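Local coordinates for UPF0311 protein RPA1785 (Rhodopseudomonas palustris, PDB 3C5O) that is of unknown function but folds as an antiparallel beta-barrel of the DUF3237 (UPF0311) family, grouped with the allene oxide cyclase-like barrels, at residues I15-I19 with R142-V148; T9-I15 with V148-V154; T78-A82 with T123-Y128; P64-I68 with I91-V96. Where two conformers were deposited one is given. Residue numbers count along the deposited sequence, not the author numbering.

Interaction 1: I15-I19 with R142-V148; sequences ITARI and RHADRVV
The first and last strands of the antiparallel barrel, 9-27 and 146-154, pair here along the seam that closes it. Residues 15-19 are extended throughout; their axis passes 4.6 Å from that of 146-148, at 165° between N-to-C directions. Ile-15, already paired with Ile-149, carries the pairing in, its O receiving the CA-H of Val-148 (O to CA 3.5 Å). Thr-16 faces Val-148 in a non-hydrogen-bonded pair, CA to CA 4.4 Å. Ala-17 and Val-147 form the hydrogen-bonded pair: Ala-17 N to Val-147 O is 2.7 Å and Val-147 N to Ala-17 O is 2.8 Å, and both side chains lie on the sheet face opposite that of Thr-16. Arg-18 returns to the Thr-16 face beside Arg-146, CA to CA 4.2 Å, while Arg-146 NH2 makes a salt bridge to Asp-145 OD1 at 3.1 Å. Ile-19 N donates to Asp-145 O at 3.1 Å, carrying the pairing into the turn from strand 136-142, where His-143 N donates a hydrogen bond to Arg-146 O at 2.9 Å. Ile-19, with chi1 p and chi2 t, packs CG2 against Val-147 CG2 at 4.2 Å and lays CD1 over one face of the Arg-142 guanidinium, 3.6 Å from CZ.

Interaction 2: T9-I15 with V148-V154; sequences TKYVFTI and VIDVHQV
Six firm main-chain hydrogen bonds, one weak one and one between side chains join 9-15 to 148-154, whose axes approach to 4.3 Å with 137° between their N-to-C directions. The main-chain set comprises Lys-10 N to Gln-153 O (3.0 Å), Gln-153 N to Lys-10 O (2.7 Å), Val-151 N to Phe-13 O (2.7 Å), Ile-15 N to Ile-149 O (2.9 Å) and Ile-149 N to Ile-15 O (2.7 Å). Val-151 O takes Val-12 N at 2.9 Å and, weakly, Phe-13 N at 3.4 Å. This is a classic beta bulge: Val-12, at phi/psi -116/-45, is the extra residue, and the register slips by one between Tyr-11 with His-152 and Phe-13 with Val-151. Thr-14 with Asp-150 and Thr-9 with Val-154 are non-hydrogen-bonded pairs. First and last strands of the barrel meet here, so these bonds close its wall.

Apolar contacts occupy the face bearing Phe-13, Ile-15, Ile-149 and Val-151. Val-151 CB sits over the Phe-13 ring, 4.2 Å from its centroid, and Ile-15 CB lies 3.9 Å from Ile-149 CG1. On the other face, Thr-14 OG1 (chi1 m) donates to Asp-150 OD1 at 2.7 Å, and Tyr-11 (chi1 t) turns its ring edge to the His-152 face in an offset edge-to-face pair, centroids 5.7 Å apart. Water 3 links Thr-9 OG1 (2.9 Å) and His-152 ND1 (2.7 Å). Pro-5 of the second subunit packs on Tyr-11 and Asp-150.

Interaction 3: T78-A82 with T123-Y128; sequences TDDGA and TGHPNY
Two loops meet without strand pairing, Ala-82 and His-125 lying closest at 5.3 Å between CA atoms. Thr-78 to Gly-81 is a type I turn with a G1 bulge: Gly-81 N reaches Thr-78 O at 3.1 Å, Thr-78 N reaches Ala-82 O at 2.8 Å, and Gly-81 has positive phi (110/9). The Thr-78 hydroxyl (chi1 p) works both ways, accepting from Ala-82 N at 3.0 Å and donating from OG1 to Asp-80 OD1 at 2.6 Å. That same Asp-80 OD1 accepts from Tyr-128 OH at 2.7 Å, so one carboxylate oxygen ties both loops together. Tyr-128 OH in turn accepts from water 4 (2.5 Å), which also donates to Asp-79 OD1 at 2.8 Å. His-125 ND1 accepts from Asn-127 N at 3.1 Å, leaving NE2 a weak donor to Asp-80 O at 3.5 Å. Thr-123 OG1 is hydrogen-bonded to Val-83 O. Between these polar groups, Thr-78 CG2 lies over the Tyr-128 ring, 4.2 Å from its centroid, and Ala-82 CB sits 3.4 Å from His-125 CB. The contact thus fastens the hairpin tip between strands 68-78 and 83-93 to the loop leading from strand 114-122 to 136-142.

Interaction 4: P64-I68 with I91-V96; sequences PNELI and IRFGPV
Phe-93, chi1 t, brings its ring beside Leu-67, whose CD2 lies 3.5 Å from Phe-93 CG; Asn-65 O meets the ring edge, 3.5 Å from CE2. The other methyl of Leu-67, CD1, is 3.9 Å from Ile-91 CG2. The chain at Asn-65 is bent by an Asx turn, Leu-67 N donating to Asn-65 OD1 at 3.1 Å, and Glu-66 takes positive phi (83/-2). Then Ile-68 pairs with Arg-92, antiparallel and hydrogen-bonded: Ile-68 N to Arg-92 O and Arg-92 N to Ile-68 O are both 2.8 Å, and Ile-68 CD1 lies 3.4 Å from Arg-92 NH2. Here strand 68-78 starts against the end of strand 83-93 in the barrel wall. Water 5 sits 2.7 Å from both Glu-66 O and Arg-92 O. Gln-133 of the second subunit packs on Phe-93. The chemistry is thus mixed: main-chain hydrogen bonds and a water bridge hold the backbones, apolar side chains pack alongside, and the Glu-66 charge is met outside both segments, by Arg-100 and Lys-103 of helix 96-103.

Overall arrangement
Interactions 1 and 2 are consecutive parts of one seam, the pairing of strands 9-27 and 146-154 that closes the eight-stranded barrel; they share Ile-15 and Val-148, and their centres are 15 Å apart. Interaction 4 belongs to the same sheet, where strands 68-78 and 83-93 pair, and touches interaction 1 through Arg-142 and Arg-92. Interaction 3 joins two loops, its centre 36 Å from that of interaction 4, on opposite sides of the chain's centre. Along the chain, interactions 3 and 4 alternate their segments, and both are nested within the loop closed by interaction 1, itself within that of interaction 2. The chain's near-terminal strands thus complete the barrel, while interactions 2 and 4 both meet the second subunit.

Interaction 1: I15-I19 with R142-V148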
loop_
_atom_site.group_PDB
_atom_site.type_symbol
_atom_site.label_atom_id
_atom_site.label_comp_id
_atom_site.label_asym_id
_atom_site.label_seq_id
_atom_site.Cartn_x
_atom_site.Cartn_y
_atom_site.Cartn_z
ATOM N N ILE B 15 3.841 12.184 -20.036
ATOM C CA ILE B 15 2.606 11.380 -20.102
ATOM C C ILE B 15 1.407 12.320 -20.118
ATOM O O ILE B 15 1.238 13.144 -19.202
ATOM C CB ILE B 15 2.418 10.447 -18.862
ATOM C CG1 ILE B 15 3.590 9.460 -18.723
ATOM C CG2 ILE B 15 1.088 9.687 -18.949
ATOM C CD1 ILE B 15 3.532 8.638 -17.426
ATOM N N THR B 16 0.594 12.208 -21.161
ATOM C CA THR B 16 -0.638 12.956 -21.260
ATOM C C THR B 16 -1.782 11.967 -21.054
ATOM O O THR B 16 -1.998 11.105 -21.892
ATOM C CB THR B 16 -0.760 13.623 -22.643
ATOM O OG1 THR B 16 0.328 14.531 -22.832
ATOM C CG2 THR B 16 -2.061 14.393 -22.781
ATOM N N ALA B 17 -2.496 12.057 -19.936
ATOM C CA ALA B 17 -3.622 11.164 -19.704
ATOM C C ALA B 17 -4.982 11.849 -19.912
ATOM O O ALA B 17 -5.302 12.823 -19.215
ATOM C CB ALA B 17 -3.534 10.561 -18.309
ATOM N N ARG B 18 -5.775 11.343 -20.860
ATOM C CA ARG B 18 -7.165 11.802 -21.037
ATOM C C ARG B 18 -8.001 11.242 -19.889
ATOM O O ARG B 18 -7.978 10.037 -19.597
ATOM C CB ARG B 18 -7.765 11.379 -22.395
ATOM C CG ARG B 18 -6.890 11.645 -23.621
ATOM C CD ARG B 18 -7.557 11.298 -25.020
ATOM N NE ARG B 18 -8.465 10.112 -25.110
ATOM C CZ ARG B 18 -9.802 10.154 -24.933
ATOM N NH1 ARG B 18 -10.432 11.297 -24.600
ATOM N NH2 ARG B 18 -10.527 9.042 -25.061
ATOM N N ILE B 19 -8.732 12.114 -19.220
ATOM C CA ILE B 19 -9.470 11.690 -18.040
ATOM C C ILE B 19 -10.969 11.798 -18.296
ATOM O O ILE B 19 -11.406 12.628 -19.088
ATOM C CB ILE B 19 -9.068 12.511 -16.786
ATOM C CG1 ILE B 19 -9.210 14.014 -17.057
ATOM C CG2 ILE B 19 -7.637 12.124 -16.337
ATOM C CD1 ILE B 19 -9.518 14.840 -15.829
ATOM N N ARG B 142 -3.291 20.093 -14.594
ATOM C CA ARG B 142 -4.688 19.648 -14.662
ATOM C C ARG B 142 -5.412 20.516 -15.668
ATOM O O ARG B 142 -5.484 21.741 -15.502
ATOM C CB ARG B 142 -5.390 19.833 -13.315
ATOM C CG ARG B 142 -6.261 18.683 -12.776
ATOM C CD ARG B 142 -6.936 17.730 -13.785
ATOM N NE ARG B 142 -8.333 18.102 -14.046
ATOM C CZ ARG B 142 -9.405 17.537 -13.496
ATOM N NH1 ARG B 142 -9.290 16.532 -12.630
ATOM N NH2 ARG B 142 -10.609 17.979 -13.832
ATOM N N HIS B 143 -5.923 19.887 -16.721
ATOM C CA HIS B 143 -6.877 20.540 -17.606
ATOM C C HIS B 143 -8.233 19.843 -17.489
ATOM O O HIS B 143 -8.371 18.854 -16.759
ATOM C CB HIS B 143 -6.353 20.571 -19.029
ATOM C CG HIS B 143 -5.049 21.300 -19.162
ATOM N ND1 HIS B 143 -3.848 20.651 -19.377
ATOM C CD2 HIS B 143 -4.755 22.621 -19.085
ATOM C CE1 HIS B 143 -2.874 21.543 -19.447
ATOM N NE2 HIS B 143 -3.398 22.746 -19.279
ATOM N N ALA B 144 -9.239 20.353 -18.189
ATOM C CA ALA B 144 -10.602 19.873 -17.993
ATOM C C ALA B 144 -10.731 18.454 -18.517
ATOM O O ALA B 144 -11.485 17.642 -17.956
ATOM C CB ALA B 144 -11.599 20.801 -18.683
ATOM N N ASP B 145 -9.953 18.159 -19.562
ATOM C CA ASP B 145 -10.076 16.929 -20.346
ATOM C C ASP B 145 -8.904 15.971 -20.187
ATOM O O ASP B 145 -8.959 14.836 -20.664
ATOM C CB ASP B 145 -10.217 17.279 -21.839
ATOM C CG ASP B 145 -8.992 18.038 -22.402
ATOM O OD1 ASP B 145 -8.495 18.999 -21.762
ATOM O OD2 ASP B 145 -8.532 17.689 -23.506
ATOM N N ARG B 146 -7.842 16.425 -19.530
ATOM C CA ARG B 146 -6.593 15.680 -19.484
ATOM C C ARG B 146 -5.702 16.136 -18.346
ATOM O O ARG B 146 -5.946 17.175 -17.742
ATOM C CB ARG B 146 -5.825 15.817 -20.811
ATOM C CG ARG B 146 -5.187 17.181 -21.025
ATOM C CD ARG B 146 -4.858 17.441 -22.485
ATOM N NE ARG B 146 -4.024 18.637 -22.662
ATOM C CZ ARG B 146 -4.470 19.894 -22.659
ATOM N NH1 ARG B 146 -3.624 20.892 -22.834
ATOM N NH2 ARG B 146 -5.758 20.166 -22.480
ATOM N N VAL B 147 -4.682 15.321 -18.066
ATOM C CA VAL B 147 -3.600 15.612 -17.132
ATOM C C VAL B 147 -2.269 15.370 -17.864
ATOM O O VAL B 147 -2.113 14.352 -18.533
ATOM C CB VAL B 147 -3.699 14.723 -15.866
ATOM C CG1 VAL B 147 -2.449 14.865 -15.021
ATOM C CG2 VAL B 147 -4.967 15.087 -15.025
ATOM N N VAL B 148 -1.340 16.329 -17.760
ATOM C CA VAL B 148 -0.049 16.314 -18.446
ATOM C C VAL B 148 1.063 16.225 -17.408
ATOM O O VAL B 148 1.289 17.173 -16.670
ATOM C CB VAL B 148 0.164 17.597 -19.270
ATOM C CG1 VAL B 148 1.537 17.601 -19.975
ATOM C CG2 VAL B 148 -0.940 17.777 -20.293
HETATM O O HOH W 1 -9.469 14.458 -24.414
HETATM O O HOH W 2 -13.774 15.190 -18.946
#

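Interaction 2: T9-I15 with V148-V154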
loop_
_atom_site.group_PDB
_atom_site.type_symbol
_atom_site.label_atom_id
_atom_site.label_comp_id
_atom_site.label_asym_id
_atom_site.label_seq_id
_atom_site.Cartn_x
_atom_site.Cartn_y
_atom_site.Cartn_z
ATOM N N THR B 9 18.299 15.943 -11.306
ATOM C CA THR B 9 17.248 15.282 -12.059
ATOM C C THR B 9 17.447 15.595 -13.528
ATOM O O THR B 9 18.226 16.469 -13.870
ATOM C CB THR B 9 15.812 15.716 -11.634
ATOM O OG1 THR B 9 15.584 17.081 -12.000
ATOM C CG2 THR B 9 15.602 15.525 -10.153
ATOM N N LYS B 10 16.744 14.867 -14.385
ATOM C CA LYS B 10 16.794 15.067 -15.824
ATOM C C LYS B 10 15.409 14.737 -16.389
ATOM O O LYS B 10 14.866 13.668 -16.128
ATOM C CB LYS B 10 17.880 14.166 -16.434
ATOM C CG LYS B 10 17.708 13.833 -17.904
ATOM C CD LYS B 10 18.681 12.742 -18.343
ATOM C CE LYS B 10 18.204 12.047 -19.604
ATOM N NZ LYS B 10 18.801 10.675 -19.669
ATOM N N TYR B 11 14.843 15.658 -17.158
ATOM C CA TYR B 11 13.562 15.428 -17.807
ATOM C C TYR B 11 13.703 14.297 -18.794
ATOM O O TYR B 11 14.640 14.292 -19.599
ATOM C CB TYR B 11 13.081 16.691 -18.526
ATOM C CG TYR B 11 11.943 16.418 -19.483
ATOM C CD1 TYR B 11 10.648 16.249 -19.010
ATOM C CD2 TYR B 11 12.175 16.311 -20.857
ATOM C CE1 TYR B 11 9.596 15.982 -19.869
ATOM C CE2 TYR B 11 11.139 16.031 -21.732
ATOM C CZ TYR B 11 9.849 15.868 -21.228
ATOM O OH TYR B 11 8.811 15.605 -22.092
ATOM N N VAL B 12 12.797 13.324 -18.737
ATOM C CA VAL B 12 12.872 12.197 -19.660
ATOM C C VAL B 12 11.672 12.101 -20.611
ATOM O O VAL B 12 11.851 11.860 -21.792
ATOM C CB VAL B 12 13.134 10.821 -18.949
ATOM C CG1 VAL B 12 14.565 10.731 -18.467
ATOM C CG2 VAL B 12 12.158 10.592 -17.792
ATOM N N PHE B 13 10.451 12.254 -20.117
ATOM C CA PHE B 13 9.308 12.168 -21.035
ATOM C C PHE B 13 8.062 12.732 -20.435
ATOM O O PHE B 13 8.009 12.964 -19.228
ATOM C CB PHE B 13 9.067 10.717 -21.545
ATOM C CG PHE B 13 8.951 9.677 -20.455
ATOM C CD1 PHE B 13 10.049 8.885 -20.117
ATOM C CD2 PHE B 13 7.745 9.471 -19.788
ATOM C CE1 PHE B 13 9.952 7.938 -19.127
ATOM C CE2 PHE B 13 7.639 8.506 -18.788
ATOM C CZ PHE B 13 8.744 7.739 -18.460
ATOM N N THR B 14 7.060 12.946 -21.283
ATOM C CA THR B 14 5.758 13.450 -20.852
ATOM C C THR B 14 4.646 12.410 -21.085
ATOM O O THR B 14 4.573 11.789 -22.159
ATOM C CB THR B 14 5.441 14.787 -21.529
ATOM O OG1 THR B 14 6.470 15.728 -21.199
ATOM C CG2 THR B 14 4.107 15.349 -21.051
ATOM N N ILE B 15 3.841 12.184 -20.036
ATOM C CA ILE B 15 2.606 11.380 -20.102
ATOM C C ILE B 15 1.407 12.320 -20.118
ATOM O O ILE B 15 1.238 13.144 -19.202
ATOM C CB ILE B 15 2.418 10.447 -18.862
ATOM C CG1 ILE B 15 3.590 9.460 -18.723
ATOM C CG2 ILE B 15 1.088 9.687 -18.949
ATOM C CD1 ILE B 15 3.532 8.638 -17.426
ATOM N N VAL B 148 -1.340 16.329 -17.760
ATOM C CA VAL B 148 -0.049 16.314 -18.446
ATOM C C VAL B 148 1.063 16.225 -17.408
ATOM O O VAL B 148 1.289 17.173 -16.670
ATOM C CB VAL B 148 0.164 17.597 -19.270
ATOM C CG1 VAL B 148 1.537 17.601 -19.975
ATOM C CG2 VAL B 148 -0.940 17.777 -20.293
ATOM N N ILE B 149 1.769 15.095 -17.370
ATOM C CA ILE B 149 2.801 14.857 -16.368
ATOM C C ILE B 149 4.128 14.887 -17.074
ATOM O O ILE B 149 4.390 14.051 -17.933
ATOM C CB ILE B 149 2.772 13.410 -15.756
ATOM C CG1 ILE B 149 1.389 12.691 -15.844
ATOM C CG2 ILE B 149 3.539 13.356 -14.396
ATOM C CD1 ILE B 149 0.377 13.105 -14.918
ATOM N N ASP B 150 4.978 15.818 -16.682
ATOM C CA ASP B 150 6.346 15.853 -17.150
ATOM C C ASP B 150 7.166 15.037 -16.188
ATOM O O ASP B 150 7.267 15.379 -15.007
ATOM C CB ASP B 150 6.845 17.285 -17.188
ATOM C CG ASP B 150 6.122 18.105 -18.214
ATOM O OD1 ASP B 150 6.032 17.663 -19.381
ATOM O OD2 ASP B 150 5.644 19.201 -17.859
ATOM N N VAL B 151 7.741 13.958 -16.696
ATOM C CA VAL B 151 8.421 12.958 -15.866
ATOM C C VAL B 151 9.926 13.229 -15.866
ATOM O O VAL B 151 10.542 13.389 -16.916
ATOM C CB VAL B 151 8.122 11.493 -16.351
ATOM C CG1 VAL B 151 8.850 10.456 -15.485
ATOM C CG2 VAL B 151 6.599 11.192 -16.348
ATOM N N HIS B 152 10.504 13.272 -14.675
ATOM C CA HIS B 152 11.908 13.536 -14.506
ATOM C C HIS B 152 12.563 12.355 -13.829
ATOM O O HIS B 152 12.052 11.860 -12.835
ATOM C CB HIS B 152 12.087 14.789 -13.657
ATOM C CG HIS B 152 11.400 15.985 -14.227
ATOM N ND1 HIS B 152 12.028 16.866 -15.070
ATOM C CD2 HIS B 152 10.124 16.421 -14.112
ATOM C CE1 HIS B 152 11.186 17.814 -15.431
ATOM N NE2 HIS B 152 10.019 17.565 -14.868
ATOM N N GLN B 153 13.692 11.917 -14.368
ATOM C CA GLN B 153 14.478 10.840 -13.793
ATOM C C GLN B 153 15.313 11.410 -12.657
ATOM O O GLN B 153 16.013 12.409 -12.862
ATOM C CB GLN B 153 15.404 10.287 -14.870
ATOM C CG GLN B 153 16.131 9.029 -14.492
ATOM C CD GLN B 153 17.188 8.630 -15.513
ATOM O OE1 GLN B 153 17.634 7.480 -15.548
ATOM N NE2 GLN B 153 17.615 9.582 -16.326
ATOM N N VAL B 154 15.239 10.802 -11.465
ATOM C CA VAL B 154 16.103 11.224 -10.354
ATOM C C VAL B 154 17.461 10.552 -10.475
ATOM O O VAL B 154 17.579 9.313 -10.488
ATOM C CB VAL B 154 15.530 10.935 -8.960
ATOM C CG1 VAL B 154 16.571 11.278 -7.866
ATOM C CG2 VAL B 154 14.228 11.710 -8.730
HETATM O O HOH W 3 14.600 17.587 -14.710
#

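Interaction 3: T78-A82 with T123-Y128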
loop_
_atom_site.group_PDB
_atom_site.type_symbol
_atom_site.label_atom_id
_atom_site.label_comp_id
_atom_site.label_asym_id
_atom_site.label_seq_id
_atom_site.Cartn_x
_atom_site.Cartn_y
_atom_site.Cartn_z
ATOM N N THR B 78 4.270 1.022 -25.707
ATOM C CA THR B 78 5.143 1.717 -26.640
ATOM C C THR B 78 5.043 1.215 -28.088
ATOM O O THR B 78 4.517 0.109 -28.359
ATOM C CB THR B 78 6.588 1.641 -26.210
ATOM O OG1 THR B 78 7.076 0.309 -26.426
ATOM C CG2 THR B 78 6.730 2.049 -24.756
ATOM N N ASP B 79 5.561 2.030 -29.011
ATOM C CA ASP B 79 5.483 1.723 -30.431
ATOM C C ASP B 79 6.272 0.456 -30.799
ATOM O O ASP B 79 6.027 -0.158 -31.843
ATOM C CB ASP B 79 5.879 2.945 -31.315
ATOM C CG ASP B 79 7.298 3.491 -31.026
ATOM O OD1 ASP B 79 7.899 3.153 -29.983
ATOM O OD2 ASP B 79 7.812 4.288 -31.853
ATOM N N ASP B 80 7.203 0.072 -29.931
ATOM C CA ASP B 80 8.101 -1.054 -30.191
ATOM C C ASP B 80 7.751 -2.243 -29.286
ATOM O O ASP B 80 8.471 -3.237 -29.243
ATOM C CB ASP B 80 9.595 -0.640 -30.111
ATOM C CG ASP B 80 10.026 -0.159 -28.707
ATOM O OD1 ASP B 80 9.191 0.337 -27.919
ATOM O OD2 ASP B 80 11.225 -0.260 -28.390
ATOM N N GLY B 81 6.647 -2.129 -28.551
ATOM C CA GLY B 81 5.987 -3.323 -28.035
ATOM C C GLY B 81 6.039 -3.588 -26.550
ATOM O O GLY B 81 5.632 -4.673 -26.099
ATOM N N ALA B 82 6.529 -2.617 -25.791
ATOM C CA ALA B 82 6.523 -2.701 -24.337
ATOM C C ALA B 82 5.158 -2.324 -23.773
ATOM O O ALA B 82 4.512 -1.391 -24.259
ATOM C CB ALA B 82 7.565 -1.787 -23.758
ATOM N N THR B 123 7.789 -2.936 -16.034
ATOM C CA THR B 123 7.805 -3.519 -17.366
ATOM C C THR B 123 8.791 -4.654 -17.560
ATOM O O THR B 123 9.824 -4.693 -16.970
ATOM C CB THR B 123 8.035 -2.473 -18.419
ATOM O OG1 THR B 123 7.836 -3.025 -19.699
ATOM C CG2 THR B 123 9.363 -1.942 -18.321
ATOM N N GLY B 124 8.442 -5.585 -18.419
ATOM C CA GLY B 124 9.312 -6.691 -18.723
ATOM C C GLY B 124 10.218 -6.443 -19.903
ATOM O O GLY B 124 11.252 -7.035 -20.041
ATOM N N HIS B 125 9.804 -5.538 -20.751
ATOM C CA HIS B 125 10.520 -5.233 -22.012
ATOM C C HIS B 125 11.973 -4.845 -21.749
ATOM O O HIS B 125 12.234 -3.970 -20.923
ATOM C CB HIS B 125 9.846 -4.114 -22.801
ATOM C CG HIS B 125 10.213 -4.110 -24.265
ATOM N ND1 HIS B 125 11.461 -3.739 -24.726
ATOM C CD2 HIS B 125 9.492 -4.439 -25.366
ATOM C CE1 HIS B 125 11.494 -3.849 -26.042
ATOM N NE2 HIS B 125 10.304 -4.242 -26.456
ATOM N N PRO B 126 12.919 -5.506 -22.440
ATOM C CA PRO B 126 14.351 -5.265 -22.241
ATOM C C PRO B 126 14.816 -3.828 -22.394
ATOM O O PRO B 126 15.791 -3.463 -21.749
ATOM C CB PRO B 126 15.011 -6.153 -23.313
ATOM C CG PRO B 126 14.059 -7.231 -23.505
ATOM C CD PRO B 126 12.693 -6.610 -23.392
ATOM N N ASN B 127 14.143 -3.035 -23.238
ATOM C CA ASN B 127 14.625 -1.704 -23.629
ATOM C C ASN B 127 14.187 -0.676 -22.617
ATOM O O ASN B 127 14.713 0.437 -22.599
ATOM C CB ASN B 127 14.092 -1.318 -25.023
ATOM C CG ASN B 127 14.702 -0.014 -25.577
ATOM O OD1 ASN B 127 13.991 0.824 -26.145
ATOM N ND2 ASN B 127 16.016 0.151 -25.432
ATOM N N TYR B 128 13.214 -1.058 -21.786
ATOM C CA TYR B 128 12.592 -0.147 -20.825
ATOM C C TYR B 128 12.815 -0.589 -19.393
ATOM O O TYR B 128 12.186 -0.090 -18.469
ATOM C CB TYR B 128 11.093 0.022 -21.127
ATOM C CG TYR B 128 10.874 0.585 -22.505
ATOM C CD1 TYR B 128 10.690 -0.259 -23.606
ATOM C CD2 TYR B 128 10.934 1.949 -22.727
ATOM C CE1 TYR B 128 10.513 0.258 -24.877
ATOM C CE2 TYR B 128 10.775 2.467 -24.000
ATOM C CZ TYR B 128 10.556 1.621 -25.066
ATOM O OH TYR B 128 10.390 2.153 -26.330
HETATM O O HOH W 4 9.513 3.953 -27.801
#

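Interaction 4: P64-I68 with I91-V96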
loop_
_atom_site.group_PDB
_atom_site.type_symbol
_atom_site.label_atom_id
_atom_site.label_comp_id
_atom_site.label_asym_id
_atom_site.label_seq_id
_atom_site.Cartn_x
_atom_site.Cartn_y
_atom_site.Cartn_z
ATOM N N PRO B 64 -9.944 17.882 3.939
ATOM C CA PRO B 64 -10.826 19.012 4.221
ATOM C C PRO B 64 -10.222 20.374 3.857
ATOM O O PRO B 64 -10.974 21.321 3.656
ATOM C CB PRO B 64 -11.098 18.900 5.740
ATOM C CG PRO B 64 -10.724 17.514 6.120
ATOM C CD PRO B 64 -9.577 17.169 5.175
ATOM N N ASN B 65 -8.894 20.475 3.755
ATOM C CA ASN B 65 -8.265 21.703 3.251
ATOM C C ASN B 65 -8.152 21.749 1.715
ATOM O O ASN B 65 -7.531 22.656 1.167
ATOM C CB ASN B 65 -6.890 21.924 3.901
ATOM C CG ASN B 65 -5.849 20.909 3.441
ATOM O OD1 ASN B 65 -6.155 19.980 2.701
ATOM N ND2 ASN B 65 -4.609 21.088 3.882
ATOM N N GLU B 66 -8.719 20.751 1.030
ATOM C CA GLU B 66 -8.816 20.732 -0.434
ATOM C C GLU B 66 -7.570 20.230 -1.160
ATOM O O GLU B 66 -7.566 20.151 -2.384
ATOM C CB GLU B 66 -9.263 22.068 -1.002
ATOM C CG GLU B 66 -10.603 22.549 -0.434
ATOM C CD GLU B 66 -11.739 22.403 -1.428
ATOM O OE1 GLU B 66 -12.516 23.379 -1.520
ATOM O OE2 GLU B 66 -11.845 21.351 -2.126
ATOM N N LEU B 67 -6.527 19.915 -0.396
ATOM C CA LEU B 67 -5.415 19.105 -0.863
ATOM C C LEU B 67 -5.995 17.845 -1.506
ATOM O O LEU B 67 -6.933 17.250 -0.974
ATOM C CB LEU B 67 -4.540 18.730 0.338
ATOM C CG LEU B 67 -3.149 18.058 0.313
ATOM C CD1 LEU B 67 -3.103 16.750 -0.449
ATOM C CD2 LEU B 67 -2.081 19.020 -0.123
ATOM N N ILE B 68 -5.469 17.463 -2.664
ATOM C CA ILE B 68 -5.868 16.212 -3.300
ATOM C C ILE B 68 -4.710 15.233 -3.309
ATOM O O ILE B 68 -3.634 15.560 -3.789
ATOM C CB ILE B 68 -6.375 16.428 -4.721
ATOM C CG1 ILE B 68 -7.579 17.380 -4.696
ATOM C CG2 ILE B 68 -6.784 15.097 -5.335
ATOM C CD1 ILE B 68 -8.112 17.723 -6.079
ATOM N N ILE B 91 0.397 14.612 -4.949
ATOM C CA ILE B 91 -0.489 15.607 -4.385
ATOM C C ILE B 91 -0.744 16.760 -5.342
ATOM O O ILE B 91 0.074 17.086 -6.189
ATOM C CB ILE B 91 -0.016 16.124 -2.973
ATOM C CG1 ILE B 91 1.365 16.731 -3.002
ATOM C CG2 ILE B 91 0.009 14.999 -1.924
ATOM C CD1 ILE B 91 1.684 17.468 -1.725
ATOM N N ARG B 92 -1.930 17.336 -5.223
ATOM C CA ARG B 92 -2.211 18.601 -5.850
ATOM C C ARG B 92 -2.776 19.544 -4.799
ATOM O O ARG B 92 -3.710 19.200 -4.064
ATOM C CB ARG B 92 -3.166 18.424 -7.010
ATOM C CG ARG B 92 -3.528 19.741 -7.643
ATOM C CD ARG B 92 -4.083 19.511 -9.006
ATOM N NE ARG B 92 -5.448 19.008 -8.946
ATOM C CZ ARG B 92 -5.860 17.856 -9.463
ATOM N NH1 ARG B 92 -5.021 17.038 -10.091
ATOM N NH2 ARG B 92 -7.136 17.532 -9.358
ATOM N N PHE B 93 -2.192 20.737 -4.729
ATOM C CA PHE B 93 -2.560 21.749 -3.748
ATOM C C PHE B 93 -2.392 23.124 -4.411
ATOM O O PHE B 93 -1.989 23.208 -5.571
ATOM C CB PHE B 93 -1.686 21.602 -2.488
ATOM C CG PHE B 93 -2.247 22.285 -1.243
ATOM C CD1 PHE B 93 -1.389 22.897 -0.329
ATOM C CD2 PHE B 93 -3.622 22.292 -0.975
ATOM C CE1 PHE B 93 -1.885 23.513 0.815
ATOM C CE2 PHE B 93 -4.135 22.916 0.178
ATOM C CZ PHE B 93 -3.262 23.523 1.076
ATOM N N GLY B 94 -2.719 24.177 -3.686
ATOM C CA GLY B 94 -2.658 25.546 -4.189
ATOM C C GLY B 94 -3.642 26.434 -3.423
ATOM O O GLY B 94 -4.297 25.968 -2.494
ATOM N N PRO B 95 -3.743 27.724 -3.790
ATOM C CA PRO B 95 -4.818 28.596 -3.245
ATOM C C PRO B 95 -6.218 27.983 -3.430
ATOM O O PRO B 95 -6.513 27.475 -4.514
ATOM C CB PRO B 95 -4.693 29.864 -4.085
ATOM C CG PRO B 95 -3.268 29.893 -4.532
ATOM C CD PRO B 95 -2.855 28.446 -4.716
ATOM N N VAL B 96 -7.063 28.014 -2.393
ATOM C CA VAL B 96 -8.383 27.372 -2.466
ATOM C C VAL B 96 -9.285 27.829 -3.618
ATOM O O VAL B 96 -9.963 26.998 -4.216
ATOM C CB VAL B 96 -9.183 27.427 -1.132
ATOM C CG1 VAL B 96 -8.782 26.280 -0.230
ATOM C CG2 VAL B 96 -9.050 28.792 -0.422
HETATM O O HOH W 5 -6.184 20.066 -4.702
#